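Local coordinates for protein EscN (PDB 2OBL) that belongs to the ATP synthase alpha/beta family of P-loop nucleotide-binding proteins and probably serves a bacterial type III secretion system, at residues 72-77 with 214-219; 98-103 with 125-130; 105-110 with 169-174; 242-247 with 257-262. The protein carries 1 engineered substitution. All blocks are in the same frame, centred on the assembly; numbering follows the deposited sequence.

Contact 1: 72-77 with 214-219; sequences QRIGIF and SITAIY
Gln72 and Ala217 open a ladder of four backbone hydrogen bonds between two parallel strands: Ala217 N donates a hydrogen bond to Gln72 O at 3.0 Å, almost straight at 171°. Ile74 then bonds in both directions, its N to Ala217 O (2.9 Å) and its O to Tyr219 N (2.8 Å), and Ile76 N closes the series on Tyr219 O. Ile74 and Ile218 form the central bridge, and their side chains share one face of the sheet with Ile76 and Thr216. There Ile74 CD1 reaches back to Thr216 CG2 at 4.0 Å, while Ile76 CD1 packs on Ile218 CG2 at 3.7 Å. Branched aliphatic residues suit this buried face because they fill it without polar atoms to satisfy; the one hydroxyl, Thr216 OG1, bonds to Gly71 N. The other face carries Arg73, Ala217 and Tyr219. Arg73 CG lies at the edge of the tyrosine ring, 4.1 Å from Tyr219 CE2, and the chain then bends so that the guanidinium stands 83° from the ring plane and pairs with Asp241. Gly75, with no side chain, suits a place that the ring of Phe77 approaches closely. Helix 84-94 packs on the isoleucine face through Leu88 and Ile91, strand 161-167 flanks 214-219, and strand 242-245 continues the sheet beyond 73-77.

Contact 2: 98-103 with 125-130; sequences DIIVLA and SKCVLV
Leu102 and Leu129 lie side by side and point the same way from neighbouring parallel strands, Leu102 CD1 touching Leu129 CD2 at 3.6 Å. The strands belong to a beta-alpha-beta crossover, since helices 109-116 and 121-124 lie between them in the chain, and Leu102 and Leu129 meet Phe115 and Leu116 of helix 109-116. Ile100 and Cys127 share this face: Cys127 SG rests 3.9 Å from Ile100 CB, a small, soft group suited to the space beside a branched neighbour. The opposite face carries Val101, Val128, Ala103 and Val130, compact residues; Ala103, Val128 and Val130 meet helix 138-156, at Ala148, Phe155 and Ala144, while Val101 packs on strand 161-167. Four backbone hydrogen bonds keep the strands in step, with Ile100 and Leu102 each using both N and O; Leu102 N to Val128 O is the straightest at 170°. At the start of the pair Lys126 behaves differently. Its CG sits between the backbone N and the carbonyl carbon (chi1 66°), and from there the chain runs fully extended past the start of the other strand. Lys126 CD passes Asp98 O at 3.6 Å, NZ bonds to Ala97 O, and the long aliphatic stem gives Ile100 an apolar neighbour across which it slants: Lys126 CE lies 3.9 Å from Ile100 CD1.

Contact 3: 105-110 with 169-174; sequences IGERGR and VTRYAR
Glu107 and Arg171 meet in a salt bridge in which Arg171 NE donates to Glu107 OE2 at 2.7 Å. The bond is bent, 143° at the hydrogen; the two flat groups stand 88° apart, and NE meets OE2 from above the carboxylate plane. The arginine stem is extended from CG to NE and runs past two carbonyls, with Arg171 CB 3.4 Å from Ile105 O and Arg171 CD 3.4 Å from Gly106 O. Glycine suits position 106 on two counts: its phi is positive (88°), and Arg171 CD fills the place beside its CA. Further polar atoms are met from outside: Arg171 N by Ser168 OG, Tyr172 OH by Ser199 OG, and the backbones of Ile105, Gly106 and Glu107 by Asp167, Thr132 and Ser134. On the apolar side of the contact, Ile105 CD1 packs alongside Tyr172 CB at 4.1 Å. An imidazole, probably from the crystallisation liquor, lies about 3 Å from the side chain of Glu107, which is also near the probable P-loop. Here the chain leaves strand 99-105 for helix 109-116 and meets the start of helix 169-182, at the C-terminal edge of the mainly parallel sheet, where P-loop proteins commonly place their nucleotide site.

Contact 4: 242-247 with 257-262; sequences GHIVLT and PAIDIG
Ile259 turns its side chain onto Ile244 and Leu246, and its branches can be followed outward from CB. CB places CG2 anti to the backbone N, where it lies 4.0 Å from Ile244 CG2 and also skirts Val245 O. The other branch, CG1, presses on Leu246 CD2 at 3.5 Å, tighter than usual for two carbons, and meets Ile244 CG2 at 3.9 Å. At the tip, CD1 stays beside the same methyl, Ile244 CG2, at 4.1 Å. Three aliphatic residues suit this buried junction, to which Ala61 and Ile62 of helix 60-65 add further cover. The backbones join in a single bridge centred on Leu246 and Ile259: Asp260 N bonds to Val245 O (2.9 Å) and Thr247 N to Ala258 O (3.0 Å). Ala258 is the centre of an inverse gamma turn, closed weakly by Ile259 N on Pro257 O, and a cis peptide precedes Pro257; the loop here runs beside the chain that continues from strand 242-245, in the central sheet of the nucleotide-binding domain. Leu246 also touches Ala78 and Val82, in or beside the probable P-loop. Beyond the bridge Thr247 and Asp260 meet through Thr247 CG2 and Asp260 CB. Thr247 OG1 caps the following helix at Leu250 N and also binds a water, which donates to Asp260 OD2 at 2.6 Å.

In the fold
Following the chain from the N terminus, the first segment in any of these contacts is 72-77, on strand 73-78, and contact 1 closes a long loop when 214-219 returns beside it. Contacts 2 and 3 are nested inside that loop. They cross each other, because 98-103 and 105-110 are followed by their partners, 125-130 and 169-174, in the same order. Contact 2 joins strands at one side of the mainly parallel sheet, and contact 3 ties the end of strand 99-105 to helix 169-182. Contact 4 comes afterwards in series, closing a short loop that ties 257-262 to the chain continuing from strand 242-245. It touches contact 1 where Ile244 bonds to Gly75 and Phe77, and lies about 24 Å from contact 2, centre to centre.

Contact 1: 72-77 with 214-219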
# COMPACT_ATOMS: atom_id res chain seq x y z
N GLN A 72 2.95 -10.11 2.69
CA GLN A 72 3.97 -9.09 2.53
C GLN A 72 3.59 -7.82 3.27
O GLN A 72 2.40 -7.53 3.44
CB GLN A 72 4.11 -8.76 1.04
CG GLN A 72 5.40 -8.10 0.65
CD GLN A 72 5.46 -7.77 -0.82
OE1 GLN A 72 4.47 -7.93 -1.53
NE2 GLN A 72 6.60 -7.28 -1.28
N ARG A 73 4.62 -7.10 3.74
CA ARG A 73 4.48 -5.71 4.18
C ARG A 73 5.01 -4.80 3.07
O ARG A 73 6.18 -4.91 2.68
CB ARG A 73 5.25 -5.44 5.47
CG ARG A 73 4.62 -6.08 6.73
CD ARG A 73 5.02 -7.53 6.86
NE ARG A 73 6.46 -7.67 6.66
CZ ARG A 73 7.38 -7.53 7.62
NH1 ARG A 73 7.00 -7.30 8.88
NH2 ARG A 73 8.66 -7.66 7.33
N ILE A 74 4.15 -3.93 2.56
CA ILE A 74 4.46 -3.13 1.37
C ILE A 74 4.29 -1.67 1.70
O ILE A 74 3.32 -1.29 2.34
CB ILE A 74 3.44 -3.46 0.24
CG1 ILE A 74 3.44 -4.97 -0.06
CG2 ILE A 74 3.69 -2.60 -1.00
CD1 ILE A 74 2.07 -5.50 -0.47
N GLY A 75 5.24 -0.83 1.28
CA GLY A 75 5.08 0.61 1.48
C GLY A 75 4.75 1.30 0.17
O GLY A 75 5.26 0.91 -0.88
N ILE A 76 3.90 2.31 0.22
CA ILE A 76 3.70 3.18 -0.94
C ILE A 76 4.14 4.58 -0.51
O ILE A 76 3.59 5.13 0.45
CB ILE A 76 2.23 3.23 -1.40
CG1 ILE A 76 1.77 1.83 -1.88
CG2 ILE A 76 2.05 4.30 -2.50
CD1 ILE A 76 0.29 1.76 -2.29
N PHE A 77 5.14 5.11 -1.20
CA PHE A 77 5.77 6.40 -0.87
C PHE A 77 5.27 7.42 -1.90
O PHE A 77 5.43 7.21 -3.10
CB PHE A 77 7.30 6.28 -0.96
CG PHE A 77 7.91 5.41 0.12
CD1 PHE A 77 8.59 5.98 1.19
CD2 PHE A 77 7.79 4.02 0.07
CE1 PHE A 77 9.13 5.19 2.20
CE2 PHE A 77 8.34 3.22 1.07
CZ PHE A 77 9.00 3.81 2.14
N SER A 214 -4.53 -14.73 6.29
CA SER A 214 -3.30 -13.99 6.22
C SER A 214 -3.62 -12.52 6.35
O SER A 214 -4.78 -12.11 6.21
CB SER A 214 -2.63 -14.21 4.87
OG SER A 214 -3.50 -13.80 3.83
N ILE A 215 -2.58 -11.73 6.62
CA ILE A 215 -2.67 -10.28 6.55
C ILE A 215 -1.54 -9.81 5.67
O ILE A 215 -0.35 -10.01 5.97
CB ILE A 215 -2.53 -9.60 7.94
CG1 ILE A 215 -3.62 -10.07 8.91
CG2 ILE A 215 -2.53 -8.08 7.80
CD1 ILE A 215 -3.46 -9.49 10.29
N THR A 216 -1.92 -9.20 4.56
CA THR A 216 -0.99 -8.51 3.69
C THR A 216 -1.25 -7.06 3.96
O THR A 216 -2.42 -6.64 4.02
CB THR A 216 -1.28 -8.83 2.21
OG1 THR A 216 -1.29 -10.25 2.03
CG2 THR A 216 -0.24 -8.19 1.29
N ALA A 217 -0.19 -6.29 4.16
CA ALA A 217 -0.38 -4.93 4.63
C ALA A 217 0.29 -3.93 3.71
O ALA A 217 1.39 -4.17 3.24
CB ALA A 217 0.13 -4.80 6.05
N ILE A 218 -0.41 -2.83 3.46
CA ILE A 218 0.15 -1.72 2.70
C ILE A 218 0.15 -0.50 3.60
O ILE A 218 -0.90 -0.12 4.13
CB ILE A 218 -0.72 -1.44 1.48
CG1 ILE A 218 -0.59 -2.57 0.46
CG2 ILE A 218 -0.37 -0.11 0.85
CD1 ILE A 218 -1.62 -2.45 -0.69
N TYR A 219 1.32 0.10 3.76
CA TYR A 219 1.51 1.29 4.60
C TYR A 219 1.93 2.46 3.73
O TYR A 219 2.91 2.35 2.98
CB TYR A 219 2.61 1.02 5.64
CG TYR A 219 2.34 -0.18 6.50
CD1 TYR A 219 1.57 -0.07 7.66
CD2 TYR A 219 2.84 -1.44 6.15
CE1 TYR A 219 1.31 -1.18 8.46
CE2 TYR A 219 2.58 -2.56 6.93
CZ TYR A 219 1.82 -2.42 8.09
OH TYR A 219 1.56 -3.51 8.86

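Contact 2: 98-103 with 125-130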
# COMPACT_ATOMS: atom_id res chain seq x y z
N ASP A 98 -10.23 -11.06 0.85
CA ASP A 98 -11.57 -11.42 1.34
C ASP A 98 -12.15 -10.27 2.14
O ASP A 98 -13.36 -10.01 2.13
CB ASP A 98 -11.47 -12.65 2.26
CG ASP A 98 -11.00 -13.89 1.53
OD1 ASP A 98 -11.27 -14.02 0.32
OD2 ASP A 98 -10.36 -14.74 2.19
N ILE A 99 -11.26 -9.59 2.86
CA ILE A 99 -11.63 -8.52 3.78
C ILE A 99 -10.57 -7.43 3.70
O ILE A 99 -9.38 -7.72 3.68
CB ILE A 99 -11.62 -9.03 5.23
CG1 ILE A 99 -12.58 -10.21 5.41
CG2 ILE A 99 -11.93 -7.90 6.22
CD1 ILE A 99 -14.02 -9.80 5.50
N ILE A 100 -11.01 -6.18 3.67
CA ILE A 100 -10.09 -5.04 3.69
C ILE A 100 -10.31 -4.26 4.98
O ILE A 100 -11.43 -3.89 5.31
CB ILE A 100 -10.29 -4.09 2.49
CG1 ILE A 100 -10.15 -4.85 1.17
CG2 ILE A 100 -9.28 -2.95 2.54
CD1 ILE A 100 -10.69 -4.07 -0.02
N VAL A 101 -9.22 -4.04 5.72
CA VAL A 101 -9.29 -3.18 6.87
C VAL A 101 -8.48 -1.94 6.55
O VAL A 101 -7.27 -2.02 6.33
CB VAL A 101 -8.74 -3.88 8.13
CG1 VAL A 101 -8.77 -2.94 9.32
CG2 VAL A 101 -9.53 -5.16 8.41
N LEU A 102 -9.16 -0.80 6.52
CA LEU A 102 -8.56 0.48 6.18
C LEU A 102 -8.38 1.30 7.44
O LEU A 102 -9.27 1.34 8.31
CB LEU A 102 -9.46 1.23 5.20
CG LEU A 102 -9.27 0.94 3.72
CD1 LEU A 102 -10.50 1.30 2.93
CD2 LEU A 102 -8.08 1.75 3.20
N ALA A 103 -7.22 1.93 7.56
CA ALA A 103 -6.99 2.90 8.59
C ALA A 103 -6.70 4.21 7.88
O ALA A 103 -5.67 4.34 7.19
CB ALA A 103 -5.83 2.50 9.48
N SER A 125 -18.71 -3.38 1.36
CA SER A 125 -19.31 -4.50 2.06
C SER A 125 -18.30 -5.47 2.65
O SER A 125 -18.64 -6.24 3.54
CB SER A 125 -20.26 -5.26 1.14
OG SER A 125 -21.48 -4.56 1.05
N LYS A 126 -17.07 -5.45 2.14
CA LYS A 126 -16.00 -6.27 2.73
C LYS A 126 -14.93 -5.44 3.44
O LYS A 126 -13.86 -5.97 3.79
CB LYS A 126 -15.35 -7.17 1.69
CG LYS A 126 -14.60 -6.45 0.60
CD LYS A 126 -13.96 -7.47 -0.33
CE LYS A 126 -13.14 -6.81 -1.43
NZ LYS A 126 -12.59 -7.86 -2.32
N CYS A 127 -15.24 -4.17 3.69
CA CYS A 127 -14.32 -3.25 4.35
C CYS A 127 -14.69 -2.97 5.80
O CYS A 127 -15.87 -2.85 6.14
CB CYS A 127 -14.28 -1.91 3.61
SG CYS A 127 -13.43 -1.89 2.02
N VAL A 128 -13.68 -2.84 6.63
CA VAL A 128 -13.83 -2.15 7.91
C VAL A 128 -13.06 -0.84 7.80
O VAL A 128 -11.88 -0.82 7.44
CB VAL A 128 -13.28 -2.99 9.09
CG1 VAL A 128 -13.58 -2.28 10.41
CG2 VAL A 128 -13.90 -4.38 9.09
N LEU A 129 -13.74 0.27 8.08
CA LEU A 129 -13.17 1.59 7.85
C LEU A 129 -12.84 2.27 9.17
O LEU A 129 -13.73 2.82 9.83
CB LEU A 129 -14.17 2.44 7.07
CG LEU A 129 -14.68 1.81 5.77
CD1 LEU A 129 -15.89 2.58 5.23
CD2 LEU A 129 -13.58 1.79 4.74
N VAL A 130 -11.58 2.20 9.59
CA VAL A 130 -11.13 2.86 10.80
C VAL A 130 -10.71 4.28 10.41
O VAL A 130 -9.74 4.48 9.69
CB VAL A 130 -9.96 2.13 11.47
CG1 VAL A 130 -9.51 2.89 12.73
CG2 VAL A 130 -10.35 0.68 11.79

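Contact 3: 105-110 with 169-174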
# COMPACT_ATOMS: atom_id res chain seq x y z
N ILE A 105 -5.94 7.86 8.60
CA ILE A 105 -5.45 8.60 9.76
C ILE A 105 -4.94 10.00 9.41
O ILE A 105 -4.06 10.18 8.56
CB ILE A 105 -4.30 7.81 10.46
CG1 ILE A 105 -4.76 6.37 10.83
CG2 ILE A 105 -3.74 8.61 11.66
CD1 ILE A 105 -3.66 5.51 11.46
N GLY A 106 -5.49 11.00 10.09
CA GLY A 106 -4.88 12.32 10.15
C GLY A 106 -5.21 13.32 9.05
O GLY A 106 -4.66 14.42 9.03
N GLU A 107 -6.09 12.94 8.13
CA GLU A 107 -6.52 13.87 7.08
C GLU A 107 -7.82 14.57 7.47
O GLU A 107 -8.44 14.21 8.46
CB GLU A 107 -6.68 13.17 5.71
CG GLU A 107 -5.50 12.31 5.27
CD GLU A 107 -4.30 13.09 4.78
OE1 GLU A 107 -4.46 14.27 4.38
OE2 GLU A 107 -3.18 12.51 4.78
N ARG A 108 -8.21 15.58 6.70
CA ARG A 108 -9.48 16.25 6.94
C ARG A 108 -10.64 15.42 6.40
O ARG A 108 -10.46 14.59 5.51
CB ARG A 108 -9.49 17.64 6.31
CG ARG A 108 -8.60 18.63 7.04
CD ARG A 108 -8.59 19.97 6.33
NE ARG A 108 -8.13 19.86 4.95
CZ ARG A 108 -8.91 20.01 3.88
NH1 ARG A 108 -10.21 20.28 4.04
NH2 ARG A 108 -8.40 19.90 2.66
N GLY A 109 -11.85 15.67 6.91
CA GLY A 109 -13.03 14.96 6.45
C GLY A 109 -13.20 14.99 4.94
O GLY A 109 -13.64 14.02 4.32
N ARG A 110 -12.85 16.12 4.35
CA ARG A 110 -12.94 16.28 2.91
C ARG A 110 -12.16 15.20 2.16
O ARG A 110 -12.68 14.58 1.23
CB ARG A 110 -12.44 17.68 2.52
CG ARG A 110 -12.33 17.90 1.05
CD ARG A 110 -12.01 19.35 0.75
NE ARG A 110 -12.05 19.61 -0.68
CZ ARG A 110 -11.04 19.38 -1.51
NH1 ARG A 110 -11.18 19.65 -2.80
NH2 ARG A 110 -9.90 18.89 -1.05
N VAL A 169 1.19 5.68 7.59
CA VAL A 169 2.06 5.45 8.72
C VAL A 169 2.69 6.78 9.14
O VAL A 169 2.99 6.99 10.31
CB VAL A 169 3.10 4.33 8.45
CG1 VAL A 169 4.12 4.75 7.40
CG2 VAL A 169 3.79 3.91 9.76
N THR A 170 2.86 7.69 8.17
CA THR A 170 3.40 9.02 8.46
C THR A 170 2.57 9.77 9.50
O THR A 170 3.10 10.32 10.47
CB THR A 170 3.48 9.86 7.18
OG1 THR A 170 4.36 9.21 6.26
CG2 THR A 170 3.97 11.28 7.49
N ARG A 171 1.25 9.81 9.31
CA ARG A 171 0.40 10.57 10.23
C ARG A 171 0.13 9.80 11.51
O ARG A 171 -0.07 10.41 12.58
CB ARG A 171 -0.89 11.04 9.55
CG ARG A 171 -0.61 12.08 8.46
CD ARG A 171 -1.87 12.83 8.06
NE ARG A 171 -1.72 13.55 6.79
CZ ARG A 171 -1.38 14.83 6.70
NH1 ARG A 171 -1.16 15.53 7.80
NH2 ARG A 171 -1.28 15.41 5.50
N TYR A 172 0.17 8.47 11.43
CA TYR A 172 0.17 7.66 12.63
C TYR A 172 1.37 8.06 13.50
O TYR A 172 1.23 8.25 14.71
CB TYR A 172 0.30 6.15 12.33
CG TYR A 172 0.93 5.45 13.50
CD1 TYR A 172 0.18 5.11 14.63
CD2 TYR A 172 2.30 5.17 13.53
CE1 TYR A 172 0.76 4.52 15.73
CE2 TYR A 172 2.89 4.57 14.62
CZ TYR A 172 2.11 4.25 15.73
OH TYR A 172 2.69 3.66 16.82
N ALA A 173 2.53 8.16 12.87
CA ALA A 173 3.78 8.45 13.60
C ALA A 173 3.77 9.85 14.22
O ALA A 173 4.30 10.05 15.32
CB ALA A 173 4.99 8.27 12.69
N ARG A 174 3.18 10.81 13.52
CA ARG A 174 3.10 12.16 14.05
C ARG A 174 2.18 12.17 15.27
O ARG A 174 2.46 12.85 16.25
CB ARG A 174 2.60 13.14 13.00
CG ARG A 174 3.62 13.38 11.89
CD ARG A 174 2.99 14.20 10.78
NE ARG A 174 3.89 14.36 9.65
CZ ARG A 174 3.53 14.90 8.49
NH1 ARG A 174 2.28 15.34 8.32
NH2 ARG A 174 4.41 15.02 7.50

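Contact 4: 242-247 with 257-262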
# COMPACT_ATOMS: atom_id res chain seq x y z
N GLY A 242 8.60 -4.70 0.37
CA GLY A 242 8.44 -4.16 -0.97
C GLY A 242 8.08 -2.70 -0.84
O GLY A 242 7.55 -2.28 0.18
N HIS A 243 8.36 -1.92 -1.88
CA HIS A 243 8.02 -0.52 -1.84
C HIS A 243 7.67 -0.03 -3.24
O HIS A 243 8.33 -0.38 -4.24
CB HIS A 243 9.15 0.30 -1.20
CG HIS A 243 10.46 0.18 -1.92
ND1 HIS A 243 11.29 -0.90 -1.77
CD2 HIS A 243 11.06 1.01 -2.81
CE1 HIS A 243 12.35 -0.75 -2.54
NE2 HIS A 243 12.24 0.40 -3.18
N ILE A 244 6.62 0.78 -3.29
CA ILE A 244 6.13 1.35 -4.52
C ILE A 244 6.31 2.86 -4.39
O ILE A 244 5.81 3.46 -3.44
CB ILE A 244 4.64 1.06 -4.69
CG1 ILE A 244 4.40 -0.45 -4.74
CG2 ILE A 244 4.07 1.75 -5.92
CD1 ILE A 244 5.16 -1.15 -5.86
N VAL A 245 6.98 3.47 -5.35
CA VAL A 245 7.27 4.90 -5.25
C VAL A 245 6.56 5.68 -6.33
O VAL A 245 6.72 5.37 -7.52
CB VAL A 245 8.78 5.15 -5.36
CG1 VAL A 245 9.07 6.65 -5.37
CG2 VAL A 245 9.51 4.43 -4.22
N LEU A 246 5.79 6.69 -5.94
CA LEU A 246 5.10 7.55 -6.90
C LEU A 246 5.88 8.85 -7.00
O LEU A 246 6.38 9.34 -6.00
CB LEU A 246 3.68 7.86 -6.44
CG LEU A 246 2.83 6.68 -6.01
CD1 LEU A 246 1.36 7.10 -5.80
CD2 LEU A 246 2.93 5.57 -7.04
N THR A 247 5.94 9.43 -8.20
CA THR A 247 6.74 10.63 -8.40
C THR A 247 5.96 11.76 -9.04
O THR A 247 5.08 11.53 -9.88
CB THR A 247 7.98 10.36 -9.28
OG1 THR A 247 7.56 9.96 -10.59
CG2 THR A 247 8.86 9.29 -8.65
N PRO A 257 -1.13 4.95 -12.95
CA PRO A 257 -0.48 5.29 -11.66
C PRO A 257 0.94 5.83 -11.86
O PRO A 257 1.65 5.32 -12.72
CB PRO A 257 -0.42 3.94 -10.93
CG PRO A 257 -1.57 3.15 -11.53
CD PRO A 257 -1.56 3.54 -12.98
N ALA A 258 1.35 6.81 -11.05
CA ALA A 258 2.62 7.51 -11.27
C ALA A 258 3.79 6.77 -10.64
O ALA A 258 4.63 7.37 -9.98
CB ALA A 258 2.54 8.94 -10.73
N ILE A 259 3.84 5.46 -10.89
CA ILE A 259 4.82 4.61 -10.25
C ILE A 259 6.15 4.65 -11.00
O ILE A 259 6.23 4.33 -12.19
CB ILE A 259 4.35 3.14 -10.20
CG1 ILE A 259 3.03 3.02 -9.41
CG2 ILE A 259 5.43 2.28 -9.60
CD1 ILE A 259 2.31 1.65 -9.63
N ASP A 260 7.21 5.04 -10.31
CA ASP A 260 8.54 4.97 -10.90
C ASP A 260 9.05 3.56 -10.70
O ASP A 260 9.39 3.16 -9.59
CB ASP A 260 9.47 5.98 -10.22
CG ASP A 260 10.84 6.06 -10.90
OD1 ASP A 260 11.50 5.02 -11.03
OD2 ASP A 260 11.23 7.17 -11.30
N ILE A 261 9.11 2.80 -11.78
CA ILE A 261 9.47 1.38 -11.66
C ILE A 261 10.89 1.17 -11.11
O ILE A 261 11.12 0.27 -10.30
CB ILE A 261 9.28 0.65 -13.01
CG1 ILE A 261 7.86 0.90 -13.55
CG2 ILE A 261 9.59 -0.86 -12.88
CD1 ILE A 261 6.73 0.25 -12.75
N GLY A 262 11.82 2.03 -11.52
CA GLY A 262 13.23 1.86 -11.16
C GLY A 262 13.49 2.14 -9.69
O GLY A 262 14.50 1.69 -9.13
O HOH W 1 9.84 9.26 -11.98